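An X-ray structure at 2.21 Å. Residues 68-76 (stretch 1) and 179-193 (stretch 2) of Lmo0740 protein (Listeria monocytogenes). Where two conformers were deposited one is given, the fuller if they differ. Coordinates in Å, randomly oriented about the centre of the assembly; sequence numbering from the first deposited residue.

Stretch 1, residues 68-76: KTNYISIFV
Stretch 2 (179-193) NFINQSVLARYCRTT

The most unusual feature of this contact is that the end of a helix bonds to a strand through its own backbone: R188 O, a carbonyl of the last helical turn, accepts I72 N at 3.1 Å with an almost straight N-H...O angle of 169°. Near a helix end the i+4 amide can be diverted: T192 N goes to A187 O, which leaves R188 O with a weak bond from R191 N, at 3.3 Å, within its own stretch, and the strand supplies the better donor. The backbones are correspondingly close, with CA atoms 4.3 Å apart for Y71 and R188 and 4.8 Å for I72 and Y189.

From T69 the chain of stretch 1 is extended (N70 -75/154, Y71 -66/161) and leads into a strand that continues to V76, with S73 (phi/psi -84/-42) interrupting the pattern. Stretch 2 forms a helix that starts at Q183. N182, at the N-cap with chi1 p, accepts V185 N on OD1 at 2.9 Å. The axes approach to 7.9 Å, their N-to-C directions at 105°, so the strand passes across the helix rather than along it.

Two arginines read backbone carbonyls. R188 (m, t, p, chi4 -158°) turns its guanidinium edge to N70 O: NE donates at 2.7 Å and 168°, and NH2 adds a weak bond to N70 O at 3.2 Å. Together with the amide bond at I72, this ties R188 to the strand's approach by both side chain and carbonyl. The methyl I72 CD1 lies over one face of the R188 guanidinium, covering a surface that offers no hydrogen bonds.

After the helix, R191 takes positive phi (54/56) in a Schellman motif, in which T192 N bonds A187 O at 3.0 Å. Its side chain (m, t, t, chi4 19°) extends along the strand, and NH2 donates to S73 O at 3.0 Å. NH1 binds Y189 O weakly at 2.7 Å; it also comes within 3.0 Å of I72 O, but the angle is too poor for a hydrogen bond. The same turn presents R191 CA to the face of the Y71 ring, 3.7 Å from its centroid and 14° off the normal, a CH-pi contact. Y71 (chi1 m, chi2 -30°) points CA-to-CB away overall, yet its ring covers this turn.

Apolar side chains fill the rest of the contact. I72 (m, t) sets CD1 4.0 Å from V185 CG1 and CG2 4.2 Å from Y189 CD1. F75 (m, chi2 -79°) points toward the helix stretch: its CZ lies 3.8 Å from V185 CG1, which sits at the ring edge, and 3.9 Å from I181 CD1, while CE1 is 4.1 Å from F180 CE1. Y189 (t, chi2 65°) brings CD1 to 3.6 Å from F75 CE2; the rings meet obliquely, centroids 5.1 Å apart and planes at 53°.

The rule is polar anchoring of backbone carbonyls near the helix end, with I72 and F75 packing back along the helix to V185 and, for F75, to I181 and F180 before it.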

# COMPACT_ATOMS: atom_id res chain seq x y z
N LYS A 68 -12.91 21.68 1.95
CA LYS A 68 -12.90 22.19 3.32
C LYS A 68 -12.44 21.10 4.30
O LYS A 68 -11.53 21.32 5.09
CB LYS A 68 -14.29 22.71 3.71
CG LYS A 68 -14.30 23.52 4.99
CD LYS A 68 -15.69 23.59 5.62
CE LYS A 68 -16.03 22.29 6.36
NZ LYS A 68 -17.23 22.43 7.23
N THR A 69 -13.06 19.93 4.23
CA THR A 69 -12.61 18.77 5.02
C THR A 69 -12.08 17.71 4.07
O THR A 69 -12.73 17.31 3.13
CB THR A 69 -13.71 18.19 5.96
OG1 THR A 69 -14.54 17.26 5.25
CG2 THR A 69 -14.57 19.31 6.54
N ASN A 70 -10.85 17.30 4.30
CA ASN A 70 -10.27 16.35 3.43
C ASN A 70 -10.83 14.96 3.67
O ASN A 70 -11.24 14.61 4.77
CB ASN A 70 -8.78 16.27 3.65
CG ASN A 70 -8.03 17.52 3.19
OD1 ASN A 70 -8.39 18.17 2.20
ND2 ASN A 70 -6.94 17.82 3.87
N TYR A 71 -10.78 14.17 2.62
CA TYR A 71 -11.04 12.76 2.71
C TYR A 71 -9.96 12.10 3.54
O TYR A 71 -8.87 12.62 3.70
CB TYR A 71 -11.02 12.16 1.31
CG TYR A 71 -12.14 12.62 0.40
CD1 TYR A 71 -13.39 12.97 0.91
CD2 TYR A 71 -11.97 12.65 -0.99
CE1 TYR A 71 -14.43 13.36 0.07
CE2 TYR A 71 -13.01 13.03 -1.84
CZ TYR A 71 -14.23 13.38 -1.31
OH TYR A 71 -15.27 13.77 -2.13
N ILE A 72 -10.26 10.92 4.02
CA ILE A 72 -9.31 10.13 4.79
C ILE A 72 -8.94 8.96 3.94
O ILE A 72 -9.82 8.22 3.48
CB ILE A 72 -9.96 9.62 6.07
CG1 ILE A 72 -10.26 10.79 6.99
CG2 ILE A 72 -9.12 8.51 6.69
CD1 ILE A 72 -11.24 10.46 8.11
N SER A 73 -7.64 8.77 3.74
CA SER A 73 -7.14 7.72 2.85
C SER A 73 -7.07 6.44 3.59
O SER A 73 -7.38 5.40 3.05
CB SER A 73 -5.71 8.07 2.34
OG SER A 73 -5.75 9.33 1.67
N ILE A 74 -6.61 6.49 4.84
CA ILE A 74 -6.49 5.26 5.61
C ILE A 74 -6.34 5.61 7.07
O ILE A 74 -5.90 6.71 7.36
CB ILE A 74 -5.26 4.41 5.09
CG1 ILE A 74 -5.20 3.02 5.70
CG2 ILE A 74 -3.98 5.17 5.28
CD1 ILE A 74 -4.23 2.08 4.96
N PHE A 75 -6.69 4.69 7.97
CA PHE A 75 -6.45 4.88 9.37
C PHE A 75 -5.11 4.29 9.82
O PHE A 75 -4.65 3.36 9.24
CB PHE A 75 -7.59 4.28 10.18
CG PHE A 75 -8.86 5.04 10.00
CD1 PHE A 75 -9.07 6.23 10.70
CD2 PHE A 75 -9.80 4.65 9.07
CE1 PHE A 75 -10.22 6.99 10.50
CE2 PHE A 75 -10.96 5.41 8.85
CZ PHE A 75 -11.17 6.59 9.56
N VAL A 76 -4.57 4.82 10.91
CA VAL A 76 -3.36 4.33 11.56
C VAL A 76 -3.83 3.69 12.85
O VAL A 76 -4.48 4.35 13.66
CB VAL A 76 -2.52 5.55 11.95
CG1 VAL A 76 -1.35 5.18 12.87
CG2 VAL A 76 -2.10 6.26 10.68
N ASN A 179 -15.95 4.89 18.80
CA ASN A 179 -16.76 6.06 18.93
C ASN A 179 -16.40 7.16 17.96
O ASN A 179 -17.26 7.89 17.50
CB ASN A 179 -16.58 6.59 20.34
CG ASN A 179 -17.72 7.47 20.77
OD1 ASN A 179 -17.54 8.65 21.04
ND2 ASN A 179 -18.91 6.89 20.84
N PHE A 180 -15.11 7.29 17.66
CA PHE A 180 -14.65 8.34 16.76
C PHE A 180 -15.11 8.14 15.28
O PHE A 180 -15.08 9.08 14.51
CB PHE A 180 -13.13 8.55 16.87
CG PHE A 180 -12.31 7.43 16.28
CD1 PHE A 180 -12.07 7.38 14.92
CD2 PHE A 180 -11.78 6.44 17.10
CE1 PHE A 180 -11.30 6.36 14.37
CE2 PHE A 180 -11.03 5.41 16.57
CZ PHE A 180 -10.80 5.36 15.19
N ILE A 181 -15.52 6.95 14.91
CA ILE A 181 -16.16 6.72 13.62
C ILE A 181 -17.64 7.15 13.68
O ILE A 181 -18.54 6.36 14.09
CB ILE A 181 -16.10 5.27 13.15
CG1 ILE A 181 -14.67 4.69 13.21
CG2 ILE A 181 -16.66 5.16 11.72
CD1 ILE A 181 -13.69 5.26 12.25
N ASN A 182 -17.87 8.41 13.33
CA ASN A 182 -19.20 8.98 13.18
C ASN A 182 -19.49 9.20 11.73
O ASN A 182 -18.69 8.87 10.81
CB ASN A 182 -19.35 10.30 13.96
CG ASN A 182 -18.29 11.33 13.61
OD1 ASN A 182 -17.66 11.28 12.57
ND2 ASN A 182 -18.11 12.29 14.48
N GLN A 183 -20.65 9.78 11.51
CA GLN A 183 -21.11 10.08 10.16
C GLN A 183 -20.15 10.89 9.30
O GLN A 183 -19.96 10.60 8.11
CB GLN A 183 -22.46 10.78 10.23
CG GLN A 183 -23.25 10.66 8.94
CD GLN A 183 -24.68 11.06 9.13
OE1 GLN A 183 -25.51 10.31 9.69
NE2 GLN A 183 -25.00 12.24 8.67
N SER A 184 -19.59 11.95 9.87
CA SER A 184 -18.65 12.79 9.15
C SER A 184 -17.37 12.04 8.79
O SER A 184 -16.85 12.14 7.68
CB SER A 184 -18.29 14.04 10.01
OG SER A 184 -17.35 14.84 9.32
N VAL A 185 -16.87 11.25 9.74
CA VAL A 185 -15.66 10.51 9.49
C VAL A 185 -15.91 9.39 8.44
O VAL A 185 -15.13 9.24 7.48
CB VAL A 185 -15.10 9.96 10.79
CG1 VAL A 185 -13.99 8.96 10.55
CG2 VAL A 185 -14.63 11.14 11.70
N LEU A 186 -17.03 8.69 8.59
CA LEU A 186 -17.38 7.64 7.66
C LEU A 186 -17.45 8.21 6.29
O LEU A 186 -16.95 7.60 5.37
CB LEU A 186 -18.69 6.95 8.04
CG LEU A 186 -19.09 5.70 7.28
CD1 LEU A 186 -18.04 4.63 7.48
CD2 LEU A 186 -20.44 5.23 7.81
N ALA A 187 -18.07 9.38 6.14
CA ALA A 187 -18.16 10.01 4.85
C ALA A 187 -16.81 10.35 4.24
O ALA A 187 -16.62 10.23 3.01
CB ALA A 187 -18.98 11.26 4.92
N ARG A 188 -15.91 10.84 5.06
CA ARG A 188 -14.59 11.18 4.61
C ARG A 188 -13.84 9.94 4.17
O ARG A 188 -13.12 9.99 3.16
CB ARG A 188 -13.82 11.96 5.65
CG ARG A 188 -14.47 13.31 5.94
CD ARG A 188 -13.95 13.93 7.20
NE ARG A 188 -12.56 14.25 7.07
CZ ARG A 188 -11.76 14.39 8.10
NH1 ARG A 188 -12.25 14.24 9.34
NH2 ARG A 188 -10.50 14.68 7.90
N TYR A 189 -14.03 8.82 4.88
CA TYR A 189 -13.32 7.59 4.53
C TYR A 189 -13.92 6.96 3.29
O TYR A 189 -13.21 6.28 2.50
CB TYR A 189 -13.33 6.67 5.72
CG TYR A 189 -12.67 5.31 5.55
CD1 TYR A 189 -11.31 5.16 5.32
CD2 TYR A 189 -13.42 4.15 5.74
CE1 TYR A 189 -10.72 3.89 5.26
CE2 TYR A 189 -12.83 2.89 5.67
CZ TYR A 189 -11.49 2.77 5.42
OH TYR A 189 -11.02 1.50 5.33
N CYS A 190 -15.23 7.14 3.12
CA CYS A 190 -15.91 6.67 1.91
C CYS A 190 -15.79 7.60 0.72
O CYS A 190 -16.28 7.29 -0.35
CB CYS A 190 -17.40 6.38 2.17
SG CYS A 190 -17.60 5.02 3.32
N ARG A 191 -15.16 8.75 0.95
CA ARG A 191 -14.92 9.72 -0.09
C ARG A 191 -16.28 10.06 -0.78
O ARG A 191 -16.50 9.85 -1.98
CB ARG A 191 -13.77 9.18 -0.98
CG ARG A 191 -12.56 8.61 -0.17
CD ARG A 191 -11.37 8.29 -1.10
NE ARG A 191 -10.14 7.53 -0.68
CZ ARG A 191 -9.92 6.71 0.36
NH1 ARG A 191 -10.85 6.42 1.26
NH2 ARG A 191 -8.70 6.12 0.45
N THR A 192 -17.22 10.49 0.06
CA THR A 192 -18.51 11.03 -0.36
C THR A 192 -19.03 12.09 0.65
O THR A 192 -18.31 12.46 1.56
CB THR A 192 -19.53 9.92 -0.48
OG1 THR A 192 -20.65 10.41 -1.18
CG2 THR A 192 -19.97 9.37 0.88
N THR A 193 -20.26 12.58 0.48
CA THR A 193 -20.78 13.68 1.32
C THR A 193 -21.56 13.14 2.49
O THR A 193 -21.93 11.97 2.53
CB THR A 193 -21.75 14.59 0.53
OG1 THR A 193 -22.95 13.87 0.21
CG2 THR A 193 -21.11 15.08 -0.75